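Local coordinates for gala protein type 1, 3 or 4 (Legionella pneumophila subsp. pneumophila, PDB 4XA9) that is a leucine-rich repeat protein that probably binds small GTPases and may stimulate their GTP hydrolysis, at residues A[36-39]-A[44-47]; A[58-63]-A[85-90]; A[133-138]-A[143-148]; A[180-185]-A[189-194]. One frame throughout, in Å; residues are numbered along the deposited sequence. Where two conformers were deposited one is given.

Contact 1: residues A[36-39]-A[44-47]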
loop_
_atom_site.group_PDB
_atom_site.type_symbol
_atom_site.label_atom_id
_atom_site.label_comp_id
_atom_site.label_asym_id
_atom_site.label_seq_id
_atom_site.Cartn_x
_atom_site.Cartn_y
_atom_site.Cartn_z
ATOM N N CYS A 36 -28.488 3.518 -1.157
ATOM C CA CYS A 36 -28.962 4.257 -2.326
ATOM C C CYS A 36 -30.164 5.129 -1.999
ATOM O O CYS A 36 -30.328 6.210 -2.564
ATOM C CB CYS A 36 -29.308 3.299 -3.466
ATOM S SG CYS A 36 -27.863 2.448 -4.142
ATOM N N GLU A 37 -31.006 4.653 -1.089
ATOM C CA GLU A 37 -32.147 5.434 -0.646
ATOM C C GLU A 37 -31.682 6.723 0.007
ATOM O O GLU A 37 -32.203 7.802 -0.274
ATOM C CB GLU A 37 -33.002 4.631 0.332
ATOM C CG GLU A 37 -34.402 4.424 -0.149
ATOM C CD GLU A 37 -35.327 3.933 0.941
ATOM O OE1 GLU A 37 -34.846 3.279 1.895
ATOM O OE2 GLU A 37 -36.537 4.224 0.836
ATOM N N PHE A 38 -30.689 6.606 0.881
ATOM C CA PHE A 38 -30.135 7.769 1.555
ATOM C C PHE A 38 -29.502 8.736 0.555
ATOM O O PHE A 38 -29.663 9.953 0.674
ATOM C CB PHE A 38 -29.112 7.334 2.606
ATOM C CG PHE A 38 -28.557 8.464 3.424
ATOM C CD1 PHE A 38 -29.233 8.921 4.551
ATOM C CD2 PHE A 38 -27.353 9.058 3.083
ATOM C CE1 PHE A 38 -28.725 9.953 5.310
ATOM C CE2 PHE A 38 -26.841 10.093 3.835
ATOM C CZ PHE A 38 -27.529 10.543 4.954
ATOM N N LEU A 39 -28.786 8.196 -0.429
ATOM C CA LEU A 39 -28.135 9.030 -1.444
ATOM C C LEU A 39 -29.165 9.733 -2.325
ATOM O O LEU A 39 -28.970 10.880 -2.712
ATOM C CB LEU A 39 -27.188 8.195 -2.305
ATOM C CG LEU A 39 -25.940 7.668 -1.583
ATOM C CD1 LEU A 39 -25.227 6.638 -2.445
ATOM C CD2 LEU A 39 -24.991 8.807 -1.224
ATOM N N ALA A 44 -27.016 15.934 -3.426
ATOM C CA ALA A 44 -25.772 16.699 -3.458
ATOM C C ALA A 44 -24.550 15.822 -3.160
ATOM O O ALA A 44 -23.423 16.189 -3.492
ATOM C CB ALA A 44 -25.843 17.852 -2.482
ATOM N N ILE A 45 -24.764 14.669 -2.530
ATOM C CA ILE A 45 -23.656 13.744 -2.290
ATOM C C ILE A 45 -23.248 13.091 -3.613
ATOM O O ILE A 45 -23.971 12.247 -4.139
ATOM C CB ILE A 45 -24.020 12.649 -1.267
ATOM C CG1 ILE A 45 -24.591 13.272 0.009
ATOM C CG2 ILE A 45 -22.794 11.809 -0.943
ATOM C CD1 ILE A 45 -24.998 12.264 1.065
ATOM N N THR A 46 -22.104 13.490 -4.162
ATOM C CA THR A 46 -21.678 12.957 -5.455
ATOM C C THR A 46 -20.359 12.220 -5.314
ATOM O O THR A 46 -19.790 11.732 -6.290
ATOM C CB THR A 46 -21.553 14.074 -6.507
ATOM O OG1 THR A 46 -20.615 15.055 -6.059
ATOM C CG2 THR A 46 -22.909 14.750 -6.709
ATOM N N SER A 47 -19.876 12.147 -4.082
ATOM C CA SER A 47 -18.653 11.416 -3.788
ATOM C C SER A 47 -18.903 10.424 -2.658
ATOM O O SER A 47 -19.437 10.779 -1.601
ATOM C CB SER A 47 -17.517 12.378 -3.435
ATOM O OG SER A 47 -17.885 13.251 -2.381
HETATM O O HOH W 1 -26.568 11.240 -3.798
#

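Contact 2: residues A[58-63]-A[85-90]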
loop_
_atom_site.group_PDB
_atom_site.type_symbol
_atom_site.label_atom_id
_atom_site.label_comp_id
_atom_site.label_asym_id
_atom_site.label_seq_id
_atom_site.Cartn_x
_atom_site.Cartn_y
_atom_site.Cartn_z
ATOM N N ASN A 58 -23.001 -8.577 -6.670
ATOM C CA ASN A 58 -24.432 -8.385 -6.468
ATOM C C ASN A 58 -24.753 -7.029 -5.851
ATOM O O ASN A 58 -25.782 -6.423 -6.156
ATOM C CB ASN A 58 -24.993 -9.506 -5.602
ATOM C CG ASN A 58 -25.163 -10.794 -6.373
ATOM O OD1 ASN A 58 -25.285 -10.781 -7.601
ATOM N ND2 ASN A 58 -25.178 -11.917 -5.662
ATOM N N GLY A 59 -23.861 -6.556 -4.988
ATOM C CA GLY A 59 -24.024 -5.255 -4.367
ATOM C C GLY A 59 -23.853 -4.150 -5.382
ATOM O O GLY A 59 -24.553 -3.139 -5.338
ATOM N N VAL A 60 -22.910 -4.346 -6.299
ATOM C CA VAL A 60 -22.699 -3.403 -7.387
ATOM C C VAL A 60 -23.945 -3.303 -8.266
ATOM O O VAL A 60 -24.362 -2.204 -8.635
ATOM C CB VAL A 60 -21.490 -3.802 -8.250
ATOM C CG1 VAL A 60 -21.407 -2.923 -9.490
ATOM C CG2 VAL A 60 -20.205 -3.703 -7.440
ATOM N N LYS A 61 -24.545 -4.448 -8.592
ATOM C CA LYS A 61 -25.782 -4.465 -9.386
ATOM C C LYS A 61 -26.890 -3.648 -8.734
ATOM O O LYS A 61 -27.746 -3.090 -9.420
ATOM C CB LYS A 61 -26.273 -5.899 -9.608
ATOM C CG LYS A 61 -25.429 -6.700 -10.585
ATOM C CD LYS A 61 -26.044 -8.061 -10.860
ATOM C CE LYS A 61 -25.249 -8.816 -11.917
ATOM N NZ LYS A 61 -25.847 -10.149 -12.204
ATOM N N LEU A 62 -26.868 -3.591 -7.404
ATOM C CA LEU A 62 -27.871 -2.856 -6.645
ATOM C C LEU A 62 -27.528 -1.384 -6.554
ATOM O O LEU A 62 -28.361 -0.567 -6.168
ATOM C CB LEU A 62 -28.010 -3.448 -5.241
ATOM C CG LEU A 62 -28.544 -4.881 -5.240
ATOM C CD1 LEU A 62 -28.583 -5.459 -3.837
ATOM C CD2 LEU A 62 -29.933 -4.899 -5.867
ATOM N N PHE A 63 -26.293 -1.045 -6.902
ATOM C CA PHE A 63 -25.841 0.330 -6.772
ATOM C C PHE A 63 -25.874 1.099 -8.086
ATOM O O PHE A 63 -26.217 2.281 -8.116
ATOM C CB PHE A 63 -24.420 0.373 -6.207
ATOM C CG PHE A 63 -23.850 1.754 -6.147
ATOM C CD1 PHE A 63 -24.181 2.602 -5.101
ATOM C CD2 PHE A 63 -22.994 2.212 -7.135
ATOM C CE1 PHE A 63 -23.671 3.878 -5.037
ATOM C CE2 PHE A 63 -22.477 3.494 -7.082
ATOM C CZ PHE A 63 -22.816 4.331 -6.034
ATOM N N GLN A 85 -17.384 -5.304 -14.335
ATOM C CA GLN A 85 -18.156 -5.275 -15.570
ATOM C C GLN A 85 -19.395 -4.392 -15.414
ATOM O O GLN A 85 -19.744 -3.616 -16.307
ATOM C CB GLN A 85 -18.553 -6.693 -15.986
ATOM C CG GLN A 85 -17.390 -7.516 -16.523
ATOM C CD GLN A 85 -17.764 -8.964 -16.777
ATOM O OE1 GLN A 85 -18.946 -9.309 -16.851
ATOM N NE2 GLN A 85 -16.757 -9.823 -16.899
ATOM N N TRP A 86 -20.033 -4.520 -14.274
ATOM C CA TRP A 86 -21.224 -3.778 -13.967
ATOM C C TRP A 86 -20.997 -2.301 -13.753
ATOM O O TRP A 86 -21.709 -1.499 -14.239
ATOM C CB TRP A 86 -22.104 -4.473 -12.915
ATOM C CG TRP A 86 -22.976 -5.314 -13.714
ATOM C CD1 TRP A 86 -22.692 -6.546 -14.181
ATOM C CD2 TRP A 86 -24.199 -4.905 -14.354
ATOM N NE1 TRP A 86 -23.670 -6.952 -15.020
ATOM C CE2 TRP A 86 -24.627 -5.983 -15.131
ATOM C CE3 TRP A 86 -24.990 -3.750 -14.295
ATOM C CZ2 TRP A 86 -25.818 -5.949 -15.881
ATOM C CZ3 TRP A 86 -26.185 -3.714 -15.018
ATOM C CH2 TRP A 86 -26.579 -4.800 -15.815
ATOM N N LEU A 87 -19.969 -1.988 -13.009
ATOM C CA LEU A 87 -19.583 -0.601 -12.803
ATOM C C LEU A 87 -19.343 0.096 -14.141
ATOM O O LEU A 87 -19.559 1.300 -14.268
ATOM C CB LEU A 87 -18.329 -0.513 -11.931
ATOM C CG LEU A 87 -18.534 -0.735 -10.432
ATOM C CD1 LEU A 87 -17.194 -0.730 -9.695
ATOM C CD2 LEU A 87 -19.451 0.335 -9.877
ATOM N N SER A 88 -18.910 -0.663 -15.147
ATOM C CA SER A 88 -18.593 -0.063 -16.439
ATOM C C SER A 88 -19.864 0.427 -17.122
ATOM O O SER A 88 -19.802 1.183 -18.094
ATOM C CB SER A 88 -17.852 -1.051 -17.345
ATOM O OG SER A 88 -18.715 -2.067 -17.826
ATOM N N GLU A 89 -21.014 0.006 -16.597
ATOM C CA GLU A 89 -22.306 0.404 -17.140
ATOM C C GLU A 89 -22.857 1.652 -16.453
ATOM O O GLU A 89 -23.905 2.176 -16.850
ATOM C CB GLU A 89 -23.320 -0.737 -17.001
ATOM C CG GLU A 89 -22.841 -2.092 -17.507
ATOM C CD GLU A 89 -22.642 -2.126 -19.008
ATOM O OE1 GLU A 89 -23.196 -1.250 -19.704
ATOM O OE2 GLU A 89 -21.927 -3.032 -19.490
ATOM N N ASP A 90 -22.174 2.127 -15.415
ATOM C CA ASP A 90 -22.699 3.272 -14.687
ATOM C C ASP A 90 -22.546 4.546 -15.486
ATOM O O ASP A 90 -21.505 4.796 -16.093
ATOM C CB ASP A 90 -22.030 3.441 -13.329
ATOM C CG ASP A 90 -22.728 4.493 -12.484
ATOM O OD1 ASP A 90 -23.694 4.148 -11.766
ATOM O OD2 ASP A 90 -22.322 5.668 -12.547
#

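Contact 3: residues A[133-138]-A[143-148]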
loop_
_atom_site.group_PDB
_atom_site.type_symbol
_atom_site.label_atom_id
_atom_site.label_comp_id
_atom_site.label_asym_id
_atom_site.label_seq_id
_atom_site.Cartn_x
_atom_site.Cartn_y
_atom_site.Cartn_z
ATOM N N GLY A 133 -3.239 -4.114 -22.096
ATOM C CA GLY A 133 -3.600 -4.008 -23.499
ATOM C C GLY A 133 -4.974 -3.394 -23.690
ATOM O O GLY A 133 -5.187 -2.567 -24.584
ATOM N N TYR A 134 -5.914 -3.797 -22.842
ATOM C CA TYR A 134 -7.259 -3.242 -22.886
ATOM C C TYR A 134 -7.253 -1.758 -22.538
ATOM O O TYR A 134 -7.931 -0.952 -23.179
ATOM C CB TYR A 134 -8.176 -3.997 -21.921
ATOM C CG TYR A 134 -8.313 -5.477 -22.212
ATOM C CD1 TYR A 134 -8.267 -5.966 -23.514
ATOM C CD2 TYR A 134 -8.487 -6.387 -21.179
ATOM C CE1 TYR A 134 -8.398 -7.325 -23.773
ATOM C CE2 TYR A 134 -8.616 -7.737 -21.426
ATOM C CZ TYR A 134 -8.572 -8.202 -22.720
ATOM O OH TYR A 134 -8.704 -9.555 -22.946
ATOM N N LEU A 135 -6.484 -1.408 -21.509
ATOM C CA LEU A 135 -6.445 -0.044 -21.000
ATOM C C LEU A 135 -5.733 0.879 -21.977
ATOM O O LEU A 135 -5.947 2.094 -21.972
ATOM C CB LEU A 135 -5.759 -0.008 -19.630
ATOM C CG LEU A 135 -6.537 -0.647 -18.481
ATOM C CD1 LEU A 135 -5.659 -0.837 -17.256
ATOM C CD2 LEU A 135 -7.729 0.228 -18.134
ATOM N N ALA A 136 -4.892 0.293 -22.822
ATOM C CA ALA A 136 -4.173 1.058 -23.836
ATOM C C ALA A 136 -5.129 1.646 -24.870
ATOM O O ALA A 136 -4.777 2.573 -25.594
ATOM C CB ALA A 136 -3.134 0.183 -24.514
ATOM N N GLN A 137 -6.343 1.109 -24.928
ATOM C CA GLN A 137 -7.349 1.585 -25.873
ATOM C C GLN A 137 -8.415 2.454 -25.199
ATOM O O GLN A 137 -9.369 2.894 -25.843
ATOM C CB GLN A 137 -8.016 0.397 -26.572
ATOM C CG GLN A 137 -7.036 -0.556 -27.232
ATOM C CD GLN A 137 -6.288 0.083 -28.387
ATOM O OE1 GLN A 137 -6.763 1.041 -28.999
ATOM N NE2 GLN A 137 -5.104 -0.443 -28.686
ATOM N N SER A 138 -8.252 2.703 -23.904
ATOM C CA SER A 138 -9.244 3.457 -23.148
ATOM C C SER A 138 -9.093 4.952 -23.373
ATOM O O SER A 138 -8.144 5.396 -24.015
ATOM C CB SER A 138 -9.123 3.160 -21.656
ATOM O OG SER A 138 -7.938 3.737 -21.150
ATOM N N ILE A 143 -4.412 6.660 -14.659
ATOM C CA ILE A 143 -4.530 5.278 -14.199
ATOM C C ILE A 143 -3.464 4.974 -13.145
ATOM O O ILE A 143 -2.281 5.289 -13.327
ATOM C CB ILE A 143 -4.373 4.240 -15.345
ATOM C CG1 ILE A 143 -4.924 4.770 -16.671
ATOM C CG2 ILE A 143 -5.086 2.933 -14.987
ATOM C CD1 ILE A 143 -4.854 3.739 -17.796
ATOM N N ASP A 144 -3.892 4.358 -12.048
ATOM C CA ASP A 144 -2.983 3.871 -11.022
ATOM C C ASP A 144 -3.064 2.353 -11.009
ATOM O O ASP A 144 -4.119 1.784 -10.708
ATOM C CB ASP A 144 -3.340 4.460 -9.654
ATOM C CG ASP A 144 -2.266 4.203 -8.594
ATOM O OD1 ASP A 144 -1.585 3.153 -8.658
ATOM O OD2 ASP A 144 -2.115 5.051 -7.683
ATOM N N LEU A 145 -1.952 1.699 -11.332
ATOM C CA LEU A 145 -1.932 0.248 -11.478
ATOM C C LEU A 145 -0.910 -0.448 -10.579
ATOM O O LEU A 145 -0.469 -1.552 -10.893
ATOM C CB LEU A 145 -1.652 -0.126 -12.938
ATOM C CG LEU A 145 -2.758 0.251 -13.916
ATOM C CD1 LEU A 145 -2.311 0.063 -15.363
ATOM C CD2 LEU A 145 -4.012 -0.572 -13.610
ATOM N N CYS A 146 -0.539 0.186 -9.471
ATOM C CA CYS A 146 0.467 -0.380 -8.569
ATOM C C CYS A 146 0.113 -1.802 -8.152
ATOM O O CYS A 146 -1.059 -2.127 -8.003
ATOM C CB CYS A 146 0.631 0.492 -7.324
ATOM S SG CYS A 146 1.263 2.138 -7.662
ATOM N N PHE A 147 1.135 -2.638 -7.983
ATOM C CA PHE A 147 0.981 -4.018 -7.511
ATOM C C PHE A 147 0.237 -4.905 -8.502
ATOM O O PHE A 147 -0.412 -5.870 -8.103
ATOM C CB PHE A 147 0.261 -4.073 -6.154
ATOM C CG PHE A 147 0.795 -3.103 -5.131
ATOM C CD1 PHE A 147 2.101 -3.198 -4.675
ATOM C CD2 PHE A 147 -0.026 -2.124 -4.599
ATOM C CE1 PHE A 147 2.590 -2.318 -3.728
ATOM C CE2 PHE A 147 0.457 -1.236 -3.647
ATOM C CZ PHE A 147 1.768 -1.337 -3.209
ATOM N N ASN A 148 0.327 -4.569 -9.783
ATOM C CA ASN A 148 -0.155 -5.436 -10.858
ATOM C C ASN A 148 1.013 -5.821 -11.761
ATOM O O ASN A 148 1.749 -4.952 -12.225
ATOM C CB ASN A 148 -1.242 -4.753 -11.699
ATOM C CG ASN A 148 -2.534 -4.535 -10.929
ATOM O OD1 ASN A 148 -3.314 -5.467 -10.722
ATOM N ND2 ASN A 148 -2.778 -3.293 -10.523
#

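Contact 4: residues A[180-185]-A[189-194]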
loop_
_atom_site.group_PDB
_atom_site.type_symbol
_atom_site.label_atom_id
_atom_site.label_comp_id
_atom_site.label_asym_id
_atom_site.label_seq_id
_atom_site.Cartn_x
_atom_site.Cartn_y
_atom_site.Cartn_z
ATOM N N ILE A 180 11.747 2.695 -20.993
ATOM C CA ILE A 180 12.213 3.476 -22.133
ATOM C C ILE A 180 11.048 3.862 -23.051
ATOM O O ILE A 180 10.977 4.997 -23.528
ATOM C CB ILE A 180 13.302 2.715 -22.921
ATOM C CG1 ILE A 180 14.602 2.709 -22.116
ATOM C CG2 ILE A 180 13.550 3.369 -24.279
ATOM C CD1 ILE A 180 15.680 1.791 -22.663
ATOM N N GLU A 181 10.112 2.944 -23.275
ATOM C CA GLU A 181 8.968 3.262 -24.126
ATOM C C GLU A 181 8.060 4.298 -23.460
ATOM O O GLU A 181 7.532 5.189 -24.123
ATOM C CB GLU A 181 8.184 1.995 -24.479
ATOM C CG GLU A 181 9.013 0.996 -25.278
ATOM C CD GLU A 181 9.713 1.639 -26.470
ATOM O OE1 GLU A 181 9.039 2.332 -27.265
ATOM O OE2 GLU A 181 10.946 1.466 -26.594
ATOM N N LEU A 182 7.896 4.197 -22.145
ATOM C CA LEU A 182 7.159 5.215 -21.406
ATOM C C LEU A 182 7.873 6.568 -21.474
ATOM O O LEU A 182 7.233 7.614 -21.552
ATOM C CB LEU A 182 6.967 4.789 -19.948
ATOM C CG LEU A 182 5.904 3.715 -19.711
ATOM C CD1 LEU A 182 5.954 3.214 -18.275
ATOM C CD2 LEU A 182 4.519 4.250 -20.037
ATOM N N ALA A 183 9.201 6.543 -21.443
ATOM C CA ALA A 183 9.981 7.771 -21.534
ATOM C C ALA A 183 9.771 8.461 -22.879
ATOM O O ALA A 183 9.726 9.691 -22.951
ATOM C CB ALA A 183 11.460 7.480 -21.317
ATOM N N LYS A 184 9.639 7.663 -23.935
ATOM C CA LYS A 184 9.454 8.190 -25.283
ATOM C C LYS A 184 8.084 8.845 -25.463
ATOM O O LYS A 184 7.904 9.688 -26.349
ATOM C CB LYS A 184 9.647 7.080 -26.322
ATOM C CG LYS A 184 11.080 6.577 -26.431
ATOM C CD LYS A 184 11.218 5.480 -27.480
ATOM C CE LYS A 184 12.660 5.000 -27.576
ATOM N NZ LYS A 184 12.824 3.895 -28.563
ATOM N N ASN A 185 7.125 8.449 -24.624
ATOM C CA ASN A 185 5.781 9.025 -24.626
ATOM C C ASN A 185 5.828 10.541 -24.467
ATOM O O ASN A 185 6.582 11.056 -23.643
ATOM C CB ASN A 185 4.941 8.407 -23.501
ATOM C CG ASN A 185 3.566 9.027 -23.383
ATOM O OD1 ASN A 185 3.425 10.153 -22.912
ATOM N ND2 ASN A 185 2.540 8.275 -23.766
ATOM N N THR A 189 2.460 13.644 -18.094
ATOM C CA THR A 189 3.011 14.747 -17.315
ATOM C C THR A 189 3.436 14.269 -15.932
ATOM O O THR A 189 4.212 14.925 -15.250
ATOM C CB THR A 189 1.996 15.892 -17.157
ATOM O OG1 THR A 189 0.839 15.414 -16.459
ATOM C CG2 THR A 189 1.582 16.429 -18.516
ATOM N N LEU A 190 2.917 13.118 -15.530
ATOM C CA LEU A 190 3.258 12.508 -14.255
ATOM C C LEU A 190 3.427 11.011 -14.472
ATOM O O LEU A 190 2.544 10.347 -15.005
ATOM C CB LEU A 190 2.180 12.805 -13.201
ATOM C CG LEU A 190 2.439 12.439 -11.735
ATOM C CD1 LEU A 190 1.655 13.340 -10.793
ATOM C CD2 LEU A 190 2.058 11.008 -11.485
ATOM N N LEU A 191 4.575 10.485 -14.072
ATOM C CA LEU A 191 4.842 9.061 -14.216
ATOM C C LEU A 191 5.525 8.538 -12.961
ATOM O O LEU A 191 6.528 9.085 -12.503
ATOM C CB LEU A 191 5.699 8.798 -15.461
ATOM C CG LEU A 191 6.143 7.369 -15.797
ATOM C CD1 LEU A 191 4.949 6.443 -16.007
ATOM C CD2 LEU A 191 7.035 7.390 -17.035
ATOM N N ILE A 192 4.958 7.486 -12.389
ATOM C CA ILE A 192 5.521 6.884 -11.193
ATOM C C ILE A 192 5.802 5.417 -11.464
ATOM O O ILE A 192 4.887 4.656 -11.795
ATOM C CB ILE A 192 4.577 7.040 -9.989
ATOM C CG1 ILE A 192 4.385 8.530 -9.671
ATOM C CG2 ILE A 192 5.114 6.271 -8.778
ATOM C CD1 ILE A 192 3.510 8.812 -8.441
ATOM N N LEU A 193 7.071 5.037 -11.337
ATOM C CA LEU A 193 7.524 3.682 -11.627
ATOM C C LEU A 193 8.454 3.165 -10.542
ATOM O O LEU A 193 9.545 2.665 -10.832
ATOM C CB LEU A 193 8.239 3.625 -12.983
ATOM C CG LEU A 193 7.374 3.824 -14.233
ATOM C CD1 LEU A 193 8.241 4.004 -15.472
ATOM C CD2 LEU A 193 6.420 2.645 -14.414
ATOM N N GLY A 194 8.040 3.271 -9.307
ATOM C CA GLY A 194 8.796 2.802 -8.194
ATOM C C GLY A 194 8.791 1.292 -8.036
ATOM O O GLY A 194 7.931 0.635 -8.519
#

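Contact 1: residues A[36-39]-A[44-47]
This contact belongs to the leucine-rich repeat solenoid, where helix 32-41 on the outer side turns back toward strand 47-49 of the sheet. Ile45 lies in the loop between them and packs against Phe38 and Leu39 of the helix. Its side chain sets out toward the helix. The shorter branch, CG2, makes the closer contact with Leu39, meeting Leu39 CD2 at 3.7 Å. The longer branch ends in CD1, which reaches both helix residues. Ile45 CD1 lies 4.0 Å from Phe38 CE2, approaching that ring obliquely, and 4.1 Å from Leu39 CD2. The long branch owes its direction to chi1 of -52°, with CG1 anti to the carbonyl carbon, and to an extended chi2 of 179°. Both helix side chains cross Ile45 at about a right angle. Phe38 reaches the loop with the far part of its ring, because CG stands anti to the backbone N (chi1 -176°).

Leu20 of strand 19-21 touches Phe38, Leu39 and Ile45, so the neighbouring strand closes the same apolar cluster. Leu39 also meets Phe63 of helix 57-63. The rings of His42 and Phe38 meet as well, and His42 ND1 is hydrogen-bonded to Phe38 O. Leu39 and Ile45 are buried, while Phe38 is partly exposed. The side chains meet through apolar atoms alone, and no direct hydrogen bond joins the two segments. A water bridges their backbones instead. It lies within hydrogen-bonding distance of two carbonyls, 2.7 Å from Leu39 O and 2.8 Å from Ile45 O.

Contact 2: residues A[58-63]-A[85-90]
Val60 and Leu87 form the tight, buried part of this contact between helix 57-63 and helix 80-87. One methyl of the valine, Val60 CG1, does the touching. It sits 3.7 Å from Leu87 CG and 3.8 Å from Trp86 CB. Val60 CG1 is anti to the backbone N (chi1 172°), which carries it across to the second helix. The Val60 and Leu87 side chains meet at about a right angle. Ile79 touches both, and Leu72 of strand 71-73 lies against Leu87, so this half faces the core.

The outer half is looser and made by two exposed residues. Lys61 lays its aliphatic chain over one face of the Trp86 indole. Its CE is 4.2 Å from the centroid of the five-membered ring and 21° off the ring normal, a CH-pi contact. The lysine is extended beyond CG and crosses the indole obliquely, with CG and CE over the face. Glu89 CG lies over the opposite face, offset toward the rim, and the ring is thus held between two side chains.

Nearby, Asp90 ties the end of the second segment back to the loop after the first helix. Its OD1 accepts from Asn65 N, and its OD2 accepts from His92 N and Ile93 N. Consecutive helices stacked side by side in this way, here with Val60 and Leu87 inward and Lys61 and Trp86 outward, form the convex side of a leucine-rich repeat solenoid.

Contact 3: residues A[133-138]-A[143-148]
Leu135 of helix 129-135 points at strand 142-144 and meets Ile143 and Leu145. These three residues bury most of the surface in the contact. Leu135 and Leu145 reach toward each other tip to tip. Leu135 CD1 stands 4.0 Å from Leu145 CD1 and equally far from Leu145 CD2, so one methyl faces the leucine fork opposite. Ile143 makes a wider contact, with its CD1 4.3 Å from Leu135 CB. Its chi1 of -33° departs from a staggered value, while chi2 is extended and sends CD1 toward the helix. Leu158 of helix 151-159 touches Leu135 and Leu145, and Val108 and Ala112 of helix 104-113 lie against Leu135.

The segments close the beta-alpha-beta unit of strand 119-121, helix 129-135 and strand 142-144, within the leucine-rich repeat fold. Ile143 and Leu145 alternate with Asp144, so both point from the sheet toward the helix, into the core between them.

Polar bonds shape the turns that follow the helix and the strand. Leu135 O accepts from Ser138 N and, at 2.7 Å, from Ser138 OG. Past the strand, Asp144 OD1 takes the N-H of Cys146 at 3.2 Å, nearly straight at 171°, which makes an Asx turn. Asn148 closes the turn from 145 to 148: its ND2 gives a bond of 2.9 Å to Leu145 O, from above the carbonyl plane. The same ND2 also bonds Ala122 O, and Asn148 OD1 accepts from Asn125 N and Ile127 N. Within this turn, the Phe147 ring stacks on an aromatic side chain of another protein chain.

Contact 4: residues A[180-185]-A[189-194]
Leu182 of helix 176-184 overlaps Leu191 and Leu193, which project from strand 190-192 and from the residue just after it. Its CB meets Leu191 CD2 at 3.9 Å. Its outer methyl, CD1, packs against the fork of Leu193, with Leu182 CD1 at 3.7 Å from Leu193 CD1 and 3.9 Å from Leu193 CD2. Leu191 CD1 also comes within 4.1 Å of Leu182 CD1, so this methyl touches both partners.

The two strand-side leucines are turned differently. Leu191 carries CG anti to its N (chi1 178°), whereas in Leu193 CG is anti to the carbonyl carbon (chi1 -69°). Leu191 spans CB and CD1 of Leu182 with its two methyls. Leu193 meets CD1, and its side chain crosses that of Leu182 obliquely. All three are buried, and no hydrogen bond passes between the segments.

The contact joins the helix and second strand of the beta-alpha-beta unit made by strand 166-168, helix 176-184 and strand 190-192, a repeating element of the leucine-rich repeat fold. Val155 and Ala159 of helix 151-159 and Leu167 of strand 166-168 also touch Leu182, while Phe206 of helix 203-207 meets Leu191.

Polar groups secure the connection between helix and strand. Asn185 OD1 accepts from Gln187 N and Leu188 N, and its ND2 bonds Ala159 O.

In the fold
The four contacts follow one another along the chain and along the curved leucine-rich repeat solenoid. Contacts 1 and 2 have centres about 16 Å apart and touch through Cys36 and Leu39 against Leu62 and Phe63. The centres of contacts 2 and 3 are about 20 Å apart, those of contacts 3 and 4 about 13 Å. Contacts 1 and 4 lie on opposite sides of the chain's centre, about 37 Å apart between centres. Contact 1 joins helix 32-41 to the loop leading into strand 47-49. Contact 2 packs helix 57-63 on helix 80-87. Contacts 3 and 4 hold the helical side to one shared sheet, near which another protein chain also packs.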